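Local coordinates for multifunctional non-homologous end joining DNA repair protein LigD (Mycobacterium tuberculosis, PDB 2IRY) that probably repairs DNA double-strand breaks with Ku by non-homologous end joining, this chain being its polymerase domain, which binds the incoming nucleotide, at residues A[110-115]-A[245-250]. Sequence-based numbering, arbitrary orientation.
Sequences ALEVHV and SLRGRT. With DGT (2'-deoxyguanosine-5'-triphosphate), chain D.
E112, on strand 112-115, forms a salt bridge with R247 of the loop 245-250. R247 NE lies 2.9 Å from E112 OE2, and the bond is nearly straight at 166°. The oxygen sits in the guanidinium plane, but the arginine comes from above the carboxylate plane, and the two planes are 75° apart. From the opposite face of the carboxylate, G248 N gives E112 OE2 a second bond of 3.0 Å. The other oxygen, E112 OE1, accepts from H114 NE2 at 2.8 Å, in the plane of the imidazole ring.

The S245 hydroxyl joins the two segments. S245 OG is anti to its own backbone N (chi1 -175°), which turns it to the strand. There S245 OG accepts from V113 N at 3.0 Å. Within the loop, S245 OG donates to L246 O at 2.8 Å. Y36, from helix 29-47, bonds to L111 O and L246 N.

L111 packs along the loop. L111 CD1 touches G248 CA at 4.1 Å, and L246 CB lies against L111 O.

The terminal nitrogens of R247 bind the dGTP. R247 NH1 donates to dGTP O1B, on the beta phosphate, at 2.7 Å, and NH2 to O5' and O2A. Bends at its second and third torsions fold the arginine so that one guanidinium serves both carboxylate and triphosphate. H114, whose ring edge meets dGTP C5', probably belongs to the same nucleotide site. The bonding is consistent with E112 being a second-shell residue that holds R247 and H114 in place in the polymerase pocket.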
ATOM      1  N   ALA A 110     -13.098   4.736  -5.395  1.00  9.14           N
ATOM      2  CA  ALA A 110     -11.642   4.767  -5.213  1.00  9.40           C
ATOM      3  C   ALA A 110     -11.179   3.353  -4.878  1.00 10.75           C
ATOM      4  O   ALA A 110     -10.916   2.992  -3.685  1.00 11.62           O
ATOM      5  CB  ALA A 110     -11.246   5.765  -4.093  1.00  9.82           C
ATOM      6  N   LEU A 111     -11.060   2.515  -5.912  1.00  9.77           N
ATOM      7  CA  LEU A 111     -10.702   1.126  -5.643  1.00  9.68           C
ATOM      8  C   LEU A 111      -9.357   1.039  -4.952  1.00  9.70           C
ATOM      9  O   LEU A 111      -9.106   0.159  -4.105  1.00  9.14           O
ATOM     10  CB  LEU A 111     -10.663   0.302  -6.939  1.00  9.85           C
ATOM     11  CG  LEU A 111     -11.993   0.357  -7.712  1.00 10.75           C
ATOM     12  CD1 LEU A 111     -11.848  -0.420  -8.987  1.00  9.76           C
ATOM     13  CD2 LEU A 111     -13.167  -0.197  -6.807  1.00 13.39           C
ATOM     14  N   GLU A 112      -8.468   1.949  -5.326  1.00  8.59           N
ATOM     15  CA  GLU A 112      -7.110   1.876  -4.779  1.00  8.96           C
ATOM     16  C   GLU A 112      -6.810   3.044  -3.846  1.00  9.46           C
ATOM     17  O   GLU A 112      -7.144   4.182  -4.138  1.00  9.59           O
ATOM     18  CB  GLU A 112      -6.058   1.800  -5.895  1.00  8.76           C
ATOM     19  CG  GLU A 112      -6.032   0.485  -6.646  1.00  9.05           C
ATOM     20  CD  GLU A 112      -4.949   0.413  -7.719  1.00  9.09           C
ATOM     21  OE1 GLU A 112      -4.231   1.421  -7.895  1.00  9.38           O
ATOM     22  OE2 GLU A 112      -4.831  -0.660  -8.392  1.00  9.12           O
ATOM     23  N   VAL A 113      -6.173   2.725  -2.710  1.00  9.43           N
ATOM     24  CA  VAL A 113      -5.695   3.717  -1.751  1.00  9.95           C
ATOM     25  C   VAL A 113      -4.173   3.532  -1.732  1.00  9.80           C
ATOM     26  O   VAL A 113      -3.689   2.397  -1.574  1.00  9.55           O
ATOM     27  CB  VAL A 113      -6.239   3.449  -0.326  1.00 10.21           C
ATOM     28  CG1 VAL A 113      -5.586   4.386   0.680  1.00 10.50           C
ATOM     29  CG2 VAL A 113      -7.820   3.494  -0.299  1.00 11.10           C
ATOM     30  N   HIS A 114      -3.431   4.621  -1.928  1.00  9.17           N
ATOM     31  CA  HIS A 114      -1.957   4.590  -2.007  1.00  8.54           C
ATOM     32  C   HIS A 114      -1.416   5.559  -0.941  1.00  8.76           C
ATOM     33  O   HIS A 114      -1.987   6.627  -0.767  1.00  8.37           O
ATOM     34  CB  HIS A 114      -1.460   5.067  -3.364  1.00  9.20           C
ATOM     35  CG  HIS A 114      -1.861   4.204  -4.525  1.00  8.80           C
ATOM     36  ND1 HIS A 114      -0.944   3.456  -5.241  1.00  9.58           N
ATOM     37  CD2 HIS A 114      -3.061   4.003  -5.120  1.00  7.31           C
ATOM     38  CE1 HIS A 114      -1.564   2.837  -6.232  1.00 11.65           C
ATOM     39  NE2 HIS A 114      -2.849   3.141  -6.177  1.00  8.16           N
ATOM     40  N   VAL A 115      -0.394   5.151  -0.190  1.00  7.85           N
ATOM     41  CA  VAL A 115       0.169   5.967   0.896  1.00  8.07           C
ATOM     42  C   VAL A 115       1.702   5.949   0.852  1.00  7.35           C
ATOM     43  O   VAL A 115       2.293   4.964   0.406  1.00  7.51           O
ATOM     44  CB  VAL A 115      -0.321   5.530   2.341  1.00  8.42           C
ATOM     45  CG1 VAL A 115      -1.831   5.695   2.467  1.00  9.13           C
ATOM     46  CG2 VAL A 115       0.135   4.075   2.704  1.00  8.91           C
ATOM     47  N   SER A 245      -5.747  -2.704   0.420  1.00  9.06           N
ATOM     48  CA  SER A 245      -6.389  -2.026  -0.713  1.00  9.29           C
ATOM     49  C   SER A 245      -6.779  -3.040  -1.779  1.00  8.79           C
ATOM     50  O   SER A 245      -6.038  -3.966  -2.073  1.00  9.74           O
ATOM     51  CB  SER A 245      -5.521  -0.929  -1.356  1.00  8.89           C
ATOM     52  OG  SER A 245      -6.273  -0.248  -2.365  1.00 10.67           O
ATOM     53  N   LEU A 246      -7.937  -2.814  -2.392  1.00  9.02           N
ATOM     54  CA  LEU A 246      -8.272  -3.449  -3.648  1.00  9.96           C
ATOM     55  C   LEU A 246      -7.323  -2.932  -4.759  1.00 10.57           C
ATOM     56  O   LEU A 246      -6.639  -1.901  -4.613  1.00 12.03           O
ATOM     57  CB  LEU A 246      -9.734  -3.174  -4.046  1.00  9.78           C
ATOM     58  CG  LEU A 246     -10.828  -3.858  -3.218  1.00 11.36           C
ATOM     59  CD1 LEU A 246     -12.140  -3.166  -3.501  1.00 12.63           C
ATOM     60  CD2 LEU A 246     -10.875  -5.323  -3.573  1.00 12.87           C
ATOM     61  N   ARG A 247      -7.253  -3.704  -5.834  1.00 11.07           N
ATOM     62  CA  ARG A 247      -6.548  -3.298  -7.038  1.00 10.28           C
ATOM     63  C   ARG A 247      -7.592  -3.106  -8.151  1.00 10.36           C
ATOM     64  O   ARG A 247      -8.563  -3.906  -8.279  1.00 10.31           O
ATOM     65  CB  ARG A 247      -5.516  -4.352  -7.478  1.00 10.84           C
ATOM     66  CG  ARG A 247      -4.420  -4.718  -6.427  1.00  9.20           C
ATOM     67  CD  ARG A 247      -3.746  -3.443  -5.876  1.00 10.83           C
ATOM     68  NE  ARG A 247      -3.234  -2.532  -6.896  1.00 13.04           N
ATOM     69  CZ  ARG A 247      -1.945  -2.367  -7.186  1.00 16.79           C
ATOM     70  NH1 ARG A 247      -1.015  -3.055  -6.548  1.00 16.11           N
ATOM     71  NH2 ARG A 247      -1.581  -1.488  -8.115  1.00 18.07           N
ATOM     72  N   GLY A 248      -7.344  -2.103  -8.999  1.00 10.55           N
ATOM     73  CA  GLY A 248      -8.213  -1.821 -10.148  1.00 11.21           C
ATOM     74  C   GLY A 248      -7.721  -2.626 -11.334  1.00 11.61           C
ATOM     75  O   GLY A 248      -7.113  -2.090 -12.281  1.00 13.70           O
ATOM     76  N   ARG A 249      -7.970  -3.923 -11.282  1.00 12.20           N
ATOM     77  CA  ARG A 249      -7.490  -4.861 -12.280  1.00 12.41           C
ATOM     78  C   ARG A 249      -8.672  -5.704 -12.705  1.00 12.07           C
ATOM     79  O   ARG A 249      -9.757  -5.586 -12.140  1.00 10.85           O
ATOM     80  CB  ARG A 249      -6.385  -5.742 -11.686  1.00 13.77           C
ATOM     81  CG  ARG A 249      -5.140  -4.935 -11.274  1.00 16.67           C
ATOM     82  CD  ARG A 249      -4.103  -5.806 -10.624  1.00 24.35           C
ATOM     83  NE  ARG A 249      -3.658  -6.892 -11.510  1.00 28.87           N
ATOM     84  CZ  ARG A 249      -2.737  -6.769 -12.465  1.00 30.13           C
ATOM     85  NH1 ARG A 249      -2.126  -5.603 -12.681  1.00 30.40           N
ATOM     86  NH2 ARG A 249      -2.419  -7.826 -13.207  1.00 30.87           N
ATOM     87  N   THR A 250      -8.459  -6.598 -13.661  1.00 10.92           N
ATOM     88  CA  THR A 250      -9.562  -7.428 -14.129  1.00 10.93           C
ATOM     89  C   THR A 250     -10.292  -8.170 -12.999  1.00 10.62           C
ATOM     90  O   THR A 250     -11.524  -8.267 -13.020  1.00  9.11           O
ATOM     91  CB  THR A 250      -9.099  -8.400 -15.203  1.00 11.59           C
ATOM     92  OG1 THR A 250      -8.479  -7.637 -16.256  1.00 15.60           O
ATOM     93  CG2 THR A 250     -10.282  -9.128 -15.778  1.00 12.35           C
TER
HETATM   94  PG  DGT D1102       3.255  -4.894  -9.356  0.80 38.84           P
HETATM   95  O1G DGT D1102       2.511  -5.558 -10.485  0.80 38.25           O
HETATM   96  O2G DGT D1102       4.567  -4.290  -9.815  0.80 39.62           O
HETATM   97  O3G DGT D1102       3.347  -5.758  -8.116  0.80 39.75           O
HETATM   98  O3B DGT D1102       2.294  -3.663  -8.893  0.80 39.21           O
HETATM   99  PB  DGT D1102       2.693  -2.472  -7.860  0.80 38.42           P
HETATM  100  O1B DGT D1102       1.512  -2.192  -6.966  0.80 35.35           O
HETATM  101  O2B DGT D1102       4.028  -2.719  -7.197  0.80 36.10           O
HETATM  102  O3A DGT D1102       2.897  -1.200  -8.852  0.80 39.97           O
HETATM  103  PA  DGT D1102       1.681  -0.562  -9.709  0.80 40.88           P
HETATM  104  O1A DGT D1102       2.241   0.366 -10.762  0.80 42.06           O
HETATM  105  O2A DGT D1102       0.794  -1.693 -10.186  0.80 41.91           O
HETATM  106  O5' DGT D1102       0.915   0.336  -8.587  0.80 40.93           O
HETATM  107  C5' DGT D1102       1.541   1.470  -7.955  0.50 40.34           C
HETATM  108  C4' DGT D1102       2.574   2.157  -8.853  0.50 39.32           C
HETATM  109  O4' DGT D1102       2.020   3.317  -9.483  0.50 39.26           O
HETATM  110  C3' DGT D1102       3.837   2.596  -8.138  0.50 39.05           C
HETATM  111  O3' DGT D1102       4.862   1.622  -8.338  0.50 38.26           O
HETATM  112  C2' DGT D1102       4.220   3.915  -8.785  0.50 38.63           C
HETATM  113  C1' DGT D1102       2.972   4.375  -9.536  0.50 38.22           C
HETATM  114  N9  DGT D1102       2.347   5.549  -8.884  0.50 37.92           N
HETATM  115  C8  DGT D1102       2.201   5.721  -7.558  0.50 37.31           C
HETATM  116  N7  DGT D1102       1.585   6.888  -7.260  0.50 36.68           N
HETATM  117  C5  DGT D1102       1.321   7.489  -8.431  0.50 37.51           C
HETATM  118  C6  DGT D1102       0.675   8.757  -8.839  0.50 37.53           C
HETATM  119  O6  DGT D1102       0.240   9.529  -7.966  0.50 37.07           O
HETATM  120  N1  DGT D1102       0.579   9.036 -10.150  0.50 37.64           N
HETATM  121  C2  DGT D1102       1.057   8.192 -11.096  0.50 37.33           C
HETATM  122  N2  DGT D1102       0.921   8.534 -12.398  0.50 37.38           N
HETATM  123  N3  DGT D1102       1.658   7.003 -10.796  0.50 37.38           N
HETATM  124  C4  DGT D1102       1.816   6.608  -9.504  0.50 37.80           C
HETATM  125  O   HOH W   1      -2.288   1.108  -9.525  1.00 24.74           O
HETATM  126  O   HOH W   2      -4.405  -0.954 -11.041  1.00 27.07           O